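Local coordinates for pyroglutatmate porin OpdO (Pseudomonas aeruginosa, PDB 3SZV), which probably forms a beta-barrel channel of the outer membrane that lets small carboxylates such as pyroglutamate pass, at residues 286-289 / 290-294; 303-307 / 308-312; 319-323 / 324-328. All coordinates share one frame; numbering follows the deposited sequence.

Contact 1 (286-289 / 290-294); sequences YPYI and AGSDP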
ATOM      1  N   TYR A 286      -1.945 -11.911  11.928  1.00 12.50           N
ATOM      2  CA  TYR A 286      -2.722 -11.439  10.785  1.00 12.89           C
ATOM      3  C   TYR A 286      -2.090 -11.855   9.460  1.00 11.78           C
ATOM      4  O   TYR A 286      -0.957 -11.489   9.173  1.00 13.22           O
ATOM      5  CB  TYR A 286      -2.787  -9.933  10.837  1.00 12.41           C
ATOM      6  CG  TYR A 286      -3.678  -9.313   9.784  1.00 12.27           C
ATOM      7  CD1 TYR A 286      -5.061  -9.422   9.884  1.00 12.88           C
ATOM      8  CD2 TYR A 286      -3.149  -8.594   8.714  1.00 11.71           C
ATOM      9  CE1 TYR A 286      -5.906  -8.837   8.958  1.00 12.31           C
ATOM     10  CE2 TYR A 286      -3.996  -8.007   7.768  1.00 11.28           C
ATOM     11  CZ  TYR A 286      -5.367  -8.129   7.905  1.00 12.24           C
ATOM     12  OH  TYR A 286      -6.242  -7.553   7.011  1.00 13.13           O
ATOM     13  N   PRO A 287      -2.824 -12.621   8.649  1.00 11.65           N
ATOM     14  CA  PRO A 287      -2.204 -13.074   7.405  1.00 12.96           C
ATOM     15  C   PRO A 287      -2.338 -12.045   6.298  1.00 12.92           C
ATOM     16  O   PRO A 287      -3.337 -11.326   6.208  1.00 13.21           O
ATOM     17  CB  PRO A 287      -3.005 -14.332   7.053  1.00 15.45           C
ATOM     18  CG  PRO A 287      -4.361 -14.072   7.635  1.00 21.14           C
ATOM     19  CD  PRO A 287      -4.114 -13.288   8.915  1.00 11.79           C
ATOM     20  N   TYR A 288      -1.301 -11.989   5.463  1.00 11.23           N
ATOM     21  CA  TYR A 288      -1.298 -11.184   4.244  1.00 11.45           C
ATOM     22  C   TYR A 288      -0.177 -11.675   3.366  1.00 11.43           C
ATOM     23  O   TYR A 288       0.701 -12.400   3.819  1.00 12.62           O
ATOM     24  CB  TYR A 288      -1.146  -9.686   4.536  1.00 11.90           C
ATOM     25  CG  TYR A 288       0.007  -9.196   5.400  1.00 11.77           C
ATOM     26  CD1 TYR A 288       1.084  -8.522   4.836  1.00 12.88           C
ATOM     27  CD2 TYR A 288      -0.032  -9.320   6.790  1.00 12.16           C
ATOM     28  CE1 TYR A 288       2.108  -8.013   5.627  1.00 13.18           C
ATOM     29  CE2 TYR A 288       0.976  -8.800   7.584  1.00 12.41           C
ATOM     30  CZ  TYR A 288       2.044  -8.153   6.995  1.00 12.24           C
ATOM     31  OH  TYR A 288       3.048  -7.604   7.737  1.00 14.17           O
ATOM     32  N   ILE A 289      -0.185 -11.253   2.103  1.00 11.76           N
ATOM     33  CA  ILE A 289       0.846 -11.673   1.176  1.00 13.81           C
ATOM     34  C   ILE A 289       2.207 -11.109   1.605  1.00 12.52           C
ATOM     35  O   ILE A 289       2.361  -9.908   1.828  1.00 12.49           O
ATOM     36  CB  ILE A 289       0.476 -11.221  -0.239  1.00 13.75           C
ATOM     37  CG1 ILE A 289      -0.679 -12.067  -0.759  1.00 14.70           C
ATOM     38  CG2 ILE A 289       1.668 -11.349  -1.168  1.00 15.61           C
ATOM     39  CD1 ILE A 289      -1.382 -11.463  -1.952  1.00 16.23           C
ATOM     40  N   ALA A 290       3.190 -11.994   1.777  1.00 13.84           N
ATOM     41  CA  ALA A 290       4.520 -11.550   2.189  1.00 13.24           C
ATOM     42  C   ALA A 290       5.082 -10.550   1.187  1.00 13.10           C
ATOM     43  O   ALA A 290       4.976 -10.769  -0.031  1.00 14.93           O
ATOM     44  CB  ALA A 290       5.474 -12.753   2.326  1.00 15.25           C
ATOM     45  N   GLY A 291       5.667  -9.473   1.700  1.00 13.10           N
ATOM     46  CA  GLY A 291       6.233  -8.451   0.834  1.00 13.19           C
ATOM     47  C   GLY A 291       5.274  -7.309   0.567  1.00 14.55           C
ATOM     48  O   GLY A 291       5.697  -6.250   0.077  1.00 16.60           O
ATOM     49  N   SER A 292       3.997  -7.523   0.876  1.00 12.60           N
ATOM     50  CA  SER A 292       2.964  -6.521   0.598  1.00 12.42           C
ATOM     51  C   SER A 292       2.498  -5.828   1.878  1.00 13.73           C
ATOM     52  O   SER A 292       3.007  -6.111   2.966  1.00 14.81           O
ATOM     53  CB  SER A 292       1.796  -7.164  -0.153  1.00 12.73           C
ATOM     54  OG  SER A 292       0.986  -7.926   0.724  1.00 14.04           O
ATOM     55  N   ASP A 293       1.560  -4.896   1.761  1.00 12.37           N
ATOM     56  CA  ASP A 293       1.139  -4.095   2.911  1.00 12.20           C
ATOM     57  C   ASP A 293      -0.167  -4.617   3.506  1.00 11.70           C
ATOM     58  O   ASP A 293      -1.159  -4.783   2.786  1.00 12.90           O
ATOM     59  CB  ASP A 293       0.917  -2.629   2.506  1.00 12.04           C
ATOM     60  CG  ASP A 293       2.201  -1.879   2.231  1.00 15.12           C
ATOM     61  OD1 ASP A 293       3.299  -2.436   2.426  1.00 15.86           O
ATOM     62  OD2 ASP A 293       2.093  -0.698   1.846  1.00 18.20           O
ATOM     63  N   PRO A 294      -0.192  -4.853   4.818  1.00 10.67           N
ATOM     64  CA  PRO A 294      -1.437  -5.299   5.452  1.00 11.19           C
ATOM     65  C   PRO A 294      -2.355  -4.116   5.706  1.00 11.11           C
ATOM     66  O   PRO A 294      -1.873  -3.016   6.011  1.00 12.80           O
ATOM     67  CB  PRO A 294      -0.943  -5.903   6.780  1.00 12.00           C
ATOM     68  CG  PRO A 294       0.266  -5.046   7.140  1.00 12.07           C
ATOM     69  CD  PRO A 294       0.924  -4.732   5.782  1.00 11.13           C
TER
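Pro294 lies flat against one face of the Tyr288 ring, its CB 3.5 Å from the ring centroid and 8° off the normal, a CH-pi contact. It is made where a type II beta turn, Ile289 to Ser292, folds the loop between strands 271-281 and 311-320 back on itself. Pro294 CD reaches Tyr288 CE1 at 3.5 Å over the same face, whereas the carbonyl oxygen of Ser292 approaches CE1 at the ring edge. Pro294 CB also meets the Tyr286 ring edge at CE2 (3.8 Å), so one carbon touches the face of one tyrosine and the edge of another.

The turn that positions these groups is gripped at Ile289 O, which accepts from Ser292 N (3.0 Å) and from Ser292 OG (2.7 Å), both from one face of its plane. With chi1 at 76°, Ser292 OG sits between its own N and carbonyl carbon, turned back over the bend.

Further out, Tyr286 packs on Ala244 and Asn257 of the barrel wall. The contact is buried, about 10 Å from the chain centre, consistent with a porin loop folded inward, where it would narrow the channel. At the ring's far end, Tyr288 OH hydrogen-bonds Asp304 OD2.

Contact 2 (303-307 / 308-312); sequences GDFGN and VDERS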
ATOM      1  N   GLY A 303       6.675  -1.946  12.024  1.00 14.88           N
ATOM      2  CA  GLY A 303       5.806  -3.019  12.474  1.00 15.58           C
ATOM      3  C   GLY A 303       4.357  -2.952  12.042  1.00 13.71           C
ATOM      4  O   GLY A 303       3.820  -1.877  11.726  1.00 13.41           O
ATOM      5  N   ASP A 304       3.716  -4.115  12.017  1.00 12.37           N
ATOM      6  CA  ASP A 304       2.306  -4.196  11.675  1.00 13.73           C
ATOM      7  C   ASP A 304       1.390  -4.334  12.894  1.00 12.86           C
ATOM      8  O   ASP A 304       0.166  -4.196  12.774  1.00 12.89           O
ATOM      9  CB  ASP A 304       2.028  -5.310  10.648  1.00 14.09           C
ATOM     10  CG  ASP A 304       2.395  -6.686  11.147  1.00 13.16           C
ATOM     11  OD1 ASP A 304       2.653  -6.862  12.367  1.00 14.73           O
ATOM     12  OD2 ASP A 304       2.404  -7.618  10.307  1.00 14.15           O
ATOM     13  N   PHE A 305       1.984  -4.585  14.061  1.00 13.56           N
ATOM     14  CA  PHE A 305       1.227  -4.816  15.287  1.00 14.40           C
ATOM     15  C   PHE A 305       0.180  -5.906  15.077  1.00 12.73           C
ATOM     16  O   PHE A 305      -0.906  -5.896  15.651  1.00 14.37           O
ATOM     17  CB  PHE A 305       0.698  -3.493  15.854  1.00 14.87           C
ATOM     18  CG  PHE A 305       1.807  -2.623  16.375  1.00 13.99           C
ATOM     19  CD1 PHE A 305       2.164  -2.656  17.720  1.00 15.10           C
ATOM     20  CD2 PHE A 305       2.564  -1.847  15.503  1.00 13.90           C
ATOM     21  CE1 PHE A 305       3.230  -1.902  18.195  1.00 16.59           C
ATOM     22  CE2 PHE A 305       3.624  -1.092  15.968  1.00 14.74           C
ATOM     23  CZ  PHE A 305       3.958  -1.115  17.318  1.00 16.35           C
ATOM     24  N   GLY A 306       0.575  -6.883  14.264  1.00 12.78           N
ATOM     25  CA  GLY A 306      -0.307  -7.967  13.871  1.00 12.98           C
ATOM     26  C   GLY A 306       0.092  -9.310  14.448  1.00 13.25           C
ATOM     27  O   GLY A 306      -0.318 -10.357  13.943  1.00 14.56           O
ATOM     28  N   ASN A 307       0.901  -9.278  15.505  1.00 13.55           N
ATOM     29  CA  ASN A 307       1.313 -10.506  16.181  1.00 14.49           C
ATOM     30  C   ASN A 307       0.160 -11.218  16.882  1.00 14.29           C
ATOM     31  O   ASN A 307      -0.879 -10.620  17.170  1.00 15.13           O
ATOM     32  CB  ASN A 307       2.441 -10.202  17.175  1.00 15.64           C
ATOM     33  CG  ASN A 307       3.699  -9.740  16.480  1.00 16.42           C
ATOM     34  OD1 ASN A 307       4.432 -10.555  15.908  1.00 20.93           O
ATOM     35  ND2 ASN A 307       3.963  -8.436  16.524  1.00 17.17           N
ATOM     36  N   VAL A 308       0.354 -12.499  17.158  1.00 15.90           N
ATOM     37  CA  VAL A 308      -0.651 -13.288  17.861  1.00 16.02           C
ATOM     38  C   VAL A 308      -1.136 -12.584  19.130  1.00 16.39           C
ATOM     39  O   VAL A 308      -0.332 -12.207  19.996  1.00 16.23           O
ATOM     40  CB  VAL A 308      -0.098 -14.692  18.221  1.00 14.46           C
ATOM     41  CG1 VAL A 308      -1.103 -15.472  19.052  1.00 17.35           C
ATOM     42  CG2 VAL A 308       0.266 -15.449  16.945  1.00 18.12           C
ATOM     43  N   ASP A 309      -2.456 -12.398  19.223  1.00 16.58           N
ATOM     44  CA  ASP A 309      -3.123 -11.820  20.401  1.00 15.86           C
ATOM     45  C   ASP A 309      -2.841 -10.328  20.653  1.00 17.53           C
ATOM     46  O   ASP A 309      -3.276  -9.773  21.666  1.00 17.84           O
ATOM     47  CB  ASP A 309      -2.819 -12.645  21.664  1.00 17.44           C
ATOM     48  CG  ASP A 309      -3.502 -13.993  21.655  1.00 23.39           C
ATOM     49  OD1 ASP A 309      -4.545 -14.125  20.986  1.00 24.26           O
ATOM     50  OD2 ASP A 309      -3.013 -14.920  22.336  1.00 23.91           O
ATOM     51  N   GLU A 310      -2.144  -9.668  19.733  1.00 16.56           N
ATOM     52  CA  GLU A 310      -1.672  -8.314  20.009  1.00 16.27           C
ATOM     53  C   GLU A 310      -2.785  -7.275  20.126  1.00 16.96           C
ATOM     54  O   GLU A 310      -3.629  -7.151  19.232  1.00 16.68           O
ATOM     55  CB  GLU A 310      -0.656  -7.862  18.962  1.00 15.55           C
ATOM     56  CG  GLU A 310       0.065  -6.591  19.377  1.00 15.04           C
ATOM     57  CD  GLU A 310       1.385  -6.406  18.665  1.00 15.70           C
ATOM     58  OE1 GLU A 310       1.613  -7.101  17.649  1.00 15.01           O
ATOM     59  OE2 GLU A 310       2.202  -5.584  19.155  1.00 16.45           O
ATOM     60  N   ARG A 311      -2.760  -6.513  21.216  1.00 16.52           N
ATOM     61  CA  ARG A 311      -3.643  -5.361  21.404  1.00 16.50           C
ATOM     62  C   ARG A 311      -2.772  -4.126  21.336  1.00 15.90           C
ATOM     63  O   ARG A 311      -1.713  -4.084  21.966  1.00 18.44           O
ATOM     64  CB  ARG A 311      -4.335  -5.448  22.764  1.00 18.97           C
ATOM     65  CG  ARG A 311      -5.085  -4.187  23.172  1.00 33.38           C
ATOM     66  CD  ARG A 311      -5.697  -4.345  24.558  1.00 39.92           C
ATOM     67  NE  ARG A 311      -4.682  -4.668  25.559  1.00 49.44           N
ATOM     68  CZ  ARG A 311      -4.910  -5.397  26.645  1.00 53.06           C
ATOM     69  NH1 ARG A 311      -6.122  -5.885  26.876  1.00 71.63           N
ATOM     70  NH2 ARG A 311      -3.927  -5.643  27.501  1.00 63.95           N
ATOM     71  N   SER A 312      -3.186  -3.125  20.561  1.00 16.43           N
ATOM     72  CA  SER A 312      -2.336  -1.960  20.406  1.00 14.98           C
ATOM     73  C   SER A 312      -3.137  -0.683  20.247  1.00 16.58           C
ATOM     74  O   SER A 312      -4.281  -0.706  19.786  1.00 17.11           O
ATOM     75  CB  SER A 312      -1.381  -2.149  19.222  1.00 15.47           C
ATOM     76  OG  SER A 312      -2.077  -2.274  17.985  1.00 14.46           O
TER
HETATM   77  O   HOH W   1      -2.614  -4.960  17.611  1.00 15.10           O
HETATM   78  O   HOH W   2       3.114 -13.322  16.235  1.00 25.35           O
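Asn307 and Glu310 run side by side with their ends pointing the same way, the amide and carboxylate planes 39° apart. Asn307 ND2 donates to Glu310 OE1 at 2.9 Å; the oxygen lies close to the amide plane and is met on its syn side. The backbone N of Asn307 gives OE1 a second bond (3.1 Å), arriving nearly along the C-O axis, so one carboxylate oxygen holds both the main chain and the side chain of Asn307. Glu310 can reach back because its CG stands anti to N (chi1 -168°) and the chain beyond is extended.

Its other oxygen, OE2, turns to Phe305 and comes within 3.3 Å of CD1, obliquely, with ring and carboxylate planes 45° apart. OE2 also lies close to Glu351 OE2, a like-charge pairing that might raise the proton affinity of one of the two acids.

The backbone supports this as a type II beta turn, Asn307 to Glu310, closed by Glu310 N to Asn307 O (3.0 Å). Before it, Asp304 OD1 takes the N-H of Gly306 at 2.8 Å, an Asx turn. A water lies 2.8 Å from Phe305 O and also bonds Ser312 OG, whose stronger partner is Asn298 ND2; another joins Asn307 OD1 to Val308 N.

The turn leads the loop into strand 311-320, which pairs with strands 271-281 and 329-343. Phe305 rests on Val336 and Glu353, Asn307 on Val341, while Arg311 forms a salt bridge to Asp339 of strand 329-343.

Contact 3 (319-323 / 324-328); sequences YDFGA and LGLPG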
ATOM      1  N   TYR A 319       1.263  18.053  11.079  1.00 17.08           N
ATOM      2  CA  TYR A 319       1.124  19.478  10.869  1.00 16.26           C
ATOM      3  C   TYR A 319       1.500  19.812   9.431  1.00 19.63           C
ATOM      4  O   TYR A 319       2.562  19.416   8.942  1.00 23.62           O
ATOM      5  CB  TYR A 319       1.984  20.290  11.850  1.00 17.84           C
ATOM      6  CG  TYR A 319       1.665  21.767  11.790  1.00 16.08           C
ATOM      7  CD1 TYR A 319       0.521  22.269  12.399  1.00 19.81           C
ATOM      8  CD2 TYR A 319       2.490  22.669  11.107  1.00 17.68           C
ATOM      9  CE1 TYR A 319       0.206  23.612  12.350  1.00 18.02           C
ATOM     10  CE2 TYR A 319       2.180  24.018  11.051  1.00 19.92           C
ATOM     11  CZ  TYR A 319       1.035  24.492  11.671  1.00 16.89           C
ATOM     12  OH  TYR A 319       0.719  25.820  11.614  1.00 20.87           O
ATOM     13  N   ASP A 320       0.609  20.530   8.771  1.00 22.14           N
ATOM     14  CA  ASP A 320       0.852  21.021   7.420  1.00 22.51           C
ATOM     15  C   ASP A 320       1.228  22.494   7.505  1.00 20.30           C
ATOM     16  O   ASP A 320       0.449  23.328   7.961  1.00 22.82           O
ATOM     17  CB  ASP A 320      -0.383  20.794   6.550  1.00 24.03           C
ATOM     18  CG  ASP A 320      -0.204  21.299   5.133  1.00 39.51           C
ATOM     19  OD1 ASP A 320      -0.136  20.474   4.196  1.00 43.33           O
ATOM     20  OD2 ASP A 320      -0.135  22.523   4.959  1.00 36.20           O
ATOM     21  N   PHE A 321       2.444  22.798   7.076  1.00 23.65           N
ATOM     22  CA  PHE A 321       2.994  24.133   7.233  1.00 20.93           C
ATOM     23  C   PHE A 321       2.500  25.138   6.187  1.00 25.23           C
ATOM     24  O   PHE A 321       2.963  26.272   6.153  1.00 26.19           O
ATOM     25  CB  PHE A 321       4.527  24.069   7.239  1.00 31.76           C
ATOM     26  CG  PHE A 321       5.104  23.391   8.455  1.00 25.64           C
ATOM     27  CD1 PHE A 321       5.568  24.136   9.526  1.00 26.05           C
ATOM     28  CD2 PHE A 321       5.180  22.005   8.527  1.00 25.47           C
ATOM     29  CE1 PHE A 321       6.101  23.522  10.642  1.00 26.14           C
ATOM     30  CE2 PHE A 321       5.711  21.384   9.649  1.00 23.69           C
ATOM     31  CZ  PHE A 321       6.168  22.140  10.704  1.00 27.13           C
ATOM     32  N   GLY A 322       1.557  24.728   5.344  1.00 25.00           N
ATOM     33  CA  GLY A 322       1.044  25.621   4.315  1.00 25.42           C
ATOM     34  C   GLY A 322       0.449  26.902   4.872  1.00 24.81           C
ATOM     35  O   GLY A 322       0.729  28.003   4.378  1.00 29.71           O
ATOM     36  N   ALA A 323      -0.383  26.767   5.899  1.00 27.69           N
ATOM     37  CA  ALA A 323      -1.089  27.920   6.457  1.00 28.98           C
ATOM     38  C   ALA A 323      -0.118  28.936   7.050  1.00 25.04           C
ATOM     39  O   ALA A 323      -0.344  30.145   7.010  1.00 30.56           O
ATOM     40  CB  ALA A 323      -2.090  27.473   7.501  1.00 36.84           C
ATOM     41  N   LEU A 324       0.972  28.417   7.593  1.00 23.11           N
ATOM     42  CA  LEU A 324       2.001  29.234   8.206  1.00 21.24           C
ATOM     43  C   LEU A 324       2.759  30.035   7.159  1.00 24.71           C
ATOM     44  O   LEU A 324       3.255  31.114   7.439  1.00 29.62           O
ATOM     45  CB  LEU A 324       2.956  28.325   8.992  1.00 23.38           C
ATOM     46  CG  LEU A 324       4.172  28.981   9.640  1.00 23.37           C
ATOM     47  CD1 LEU A 324       3.740  29.992  10.682  1.00 26.74           C
ATOM     48  CD2 LEU A 324       5.011  27.894  10.275  1.00 24.38           C
ATOM     49  N   GLY A 325       2.854  29.493   5.952  1.00 28.08           N
ATOM     50  CA  GLY A 325       3.603  30.152   4.898  1.00 33.91           C
ATOM     51  C   GLY A 325       4.809  29.359   4.428  1.00 27.10           C
ATOM     52  O   GLY A 325       5.699  29.911   3.769  1.00 32.18           O
ATOM     53  N   LEU A 326       4.831  28.066   4.753  1.00 27.51           N
ATOM     54  CA  LEU A 326       5.901  27.164   4.324  1.00 28.78           C
ATOM     55  C   LEU A 326       5.325  25.940   3.586  1.00 27.79           C
ATOM     56  O   LEU A 326       5.435  24.811   4.038  1.00 22.80           O
ATOM     57  CB  LEU A 326       6.749  26.733   5.532  1.00 23.96           C
ATOM     58  CG  LEU A 326       7.353  27.855   6.398  1.00 23.38           C
ATOM     59  CD1 LEU A 326       8.042  27.282   7.626  1.00 28.19           C
ATOM     60  CD2 LEU A 326       8.325  28.697   5.584  1.00 32.36           C
ATOM     61  N   PRO A 327       4.713  26.163   2.420  1.00 29.32           N
ATOM     62  CA  PRO A 327       3.912  25.108   1.774  1.00 26.41           C
ATOM     63  C   PRO A 327       4.555  23.725   1.481  1.00 31.32           C
ATOM     64  O   PRO A 327       3.841  22.728   1.483  1.00 34.59           O
ATOM     65  CB  PRO A 327       3.429  25.776   0.475  1.00 30.07           C
ATOM     66  CG  PRO A 327       4.282  26.992   0.310  1.00 36.20           C
ATOM     67  CD  PRO A 327       4.648  27.437   1.684  1.00 30.36           C
ATOM     68  N   GLY A 328       5.855  23.632   1.251  1.00 57.44           N
ATOM     69  CA  GLY A 328       6.414  22.327   0.924  1.00 30.22           C
ATOM     70  C   GLY A 328       6.710  21.454   2.131  1.00 24.24           C
ATOM     71  O   GLY A 328       7.034  20.282   1.996  1.00 23.64           O
TER
HETATM   72  O   HOH W   3       0.592  25.905   8.780  1.00 22.26           O
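Phe321 O is the acceptor on which this turn closes: Leu326 N donates to it at 2.9 Å with an N-H...O angle of 156°, and the N-H groups of Gly325 and Leu324 add weak bonds. Gly325 N also gives a weak bond to Gly322 O (3.0 Å). The six-to-one and five-to-two pairing, with helical backbone angles at 322-324 and positive phi (116°) at Gly325, fits a Schellman motif closing a short helix-like bend, its inner bond weak.

The apolar partnership usual in that motif is present too, as Phe321 CB packs on Leu326 CB at 3.9 Å. Leu324 lies alongside the phenylalanine, pointing the same way, and sends CD2 to the ring edge at CD1 (3.9 Å). Its CG is anti to N (chi1 176°), which directs the branch along the ring rather than over it. A face of that ring is taken instead by Tyr319, whose CD2 stands 3.5 Å above its centre, while Phe321 CD1 lies in the plane of the Tyr319 ring at its edge.

Two polar links brace the entry to the turn. Asp320 OD2 accepts from Gly322 N (2.8 Å) from above the carboxylate plane, an Asx turn, and a water accepts from Leu324 N (2.8 Å) while donating to Asp320 O.

Five of the eight touching residues are on the surface. The segment joins neighbouring antiparallel strands 311-320 and 329-343; Phe321 leans on Leu329 and Phe331 of the latter, and Tyr319 meets the ring of His271 on strand 271-281.

Along the chain the contacts follow in series. Contact 1 lies in the long loop after strand 271-281, and contact 2 runs from its end into strand 311-320. Their centres are 13 Å apart, and they touch: Tyr286 N lies 3.0 Å from Gly306 O, a probable hydrogen bond, and Pro294 CG packs on Asp304 CB at 3.9 Å. Contact 3 leaves that strand's other end, about 34 Å from contact 2 between centres and about 20 Å between nearest atoms. Contact 1 is nearest the chain centre, at 10 Å, against 26 Å for contact 3. This is consistent with a porin layout, a long loop folded into the barrel and a short turn at the opposite, probably periplasmic, end.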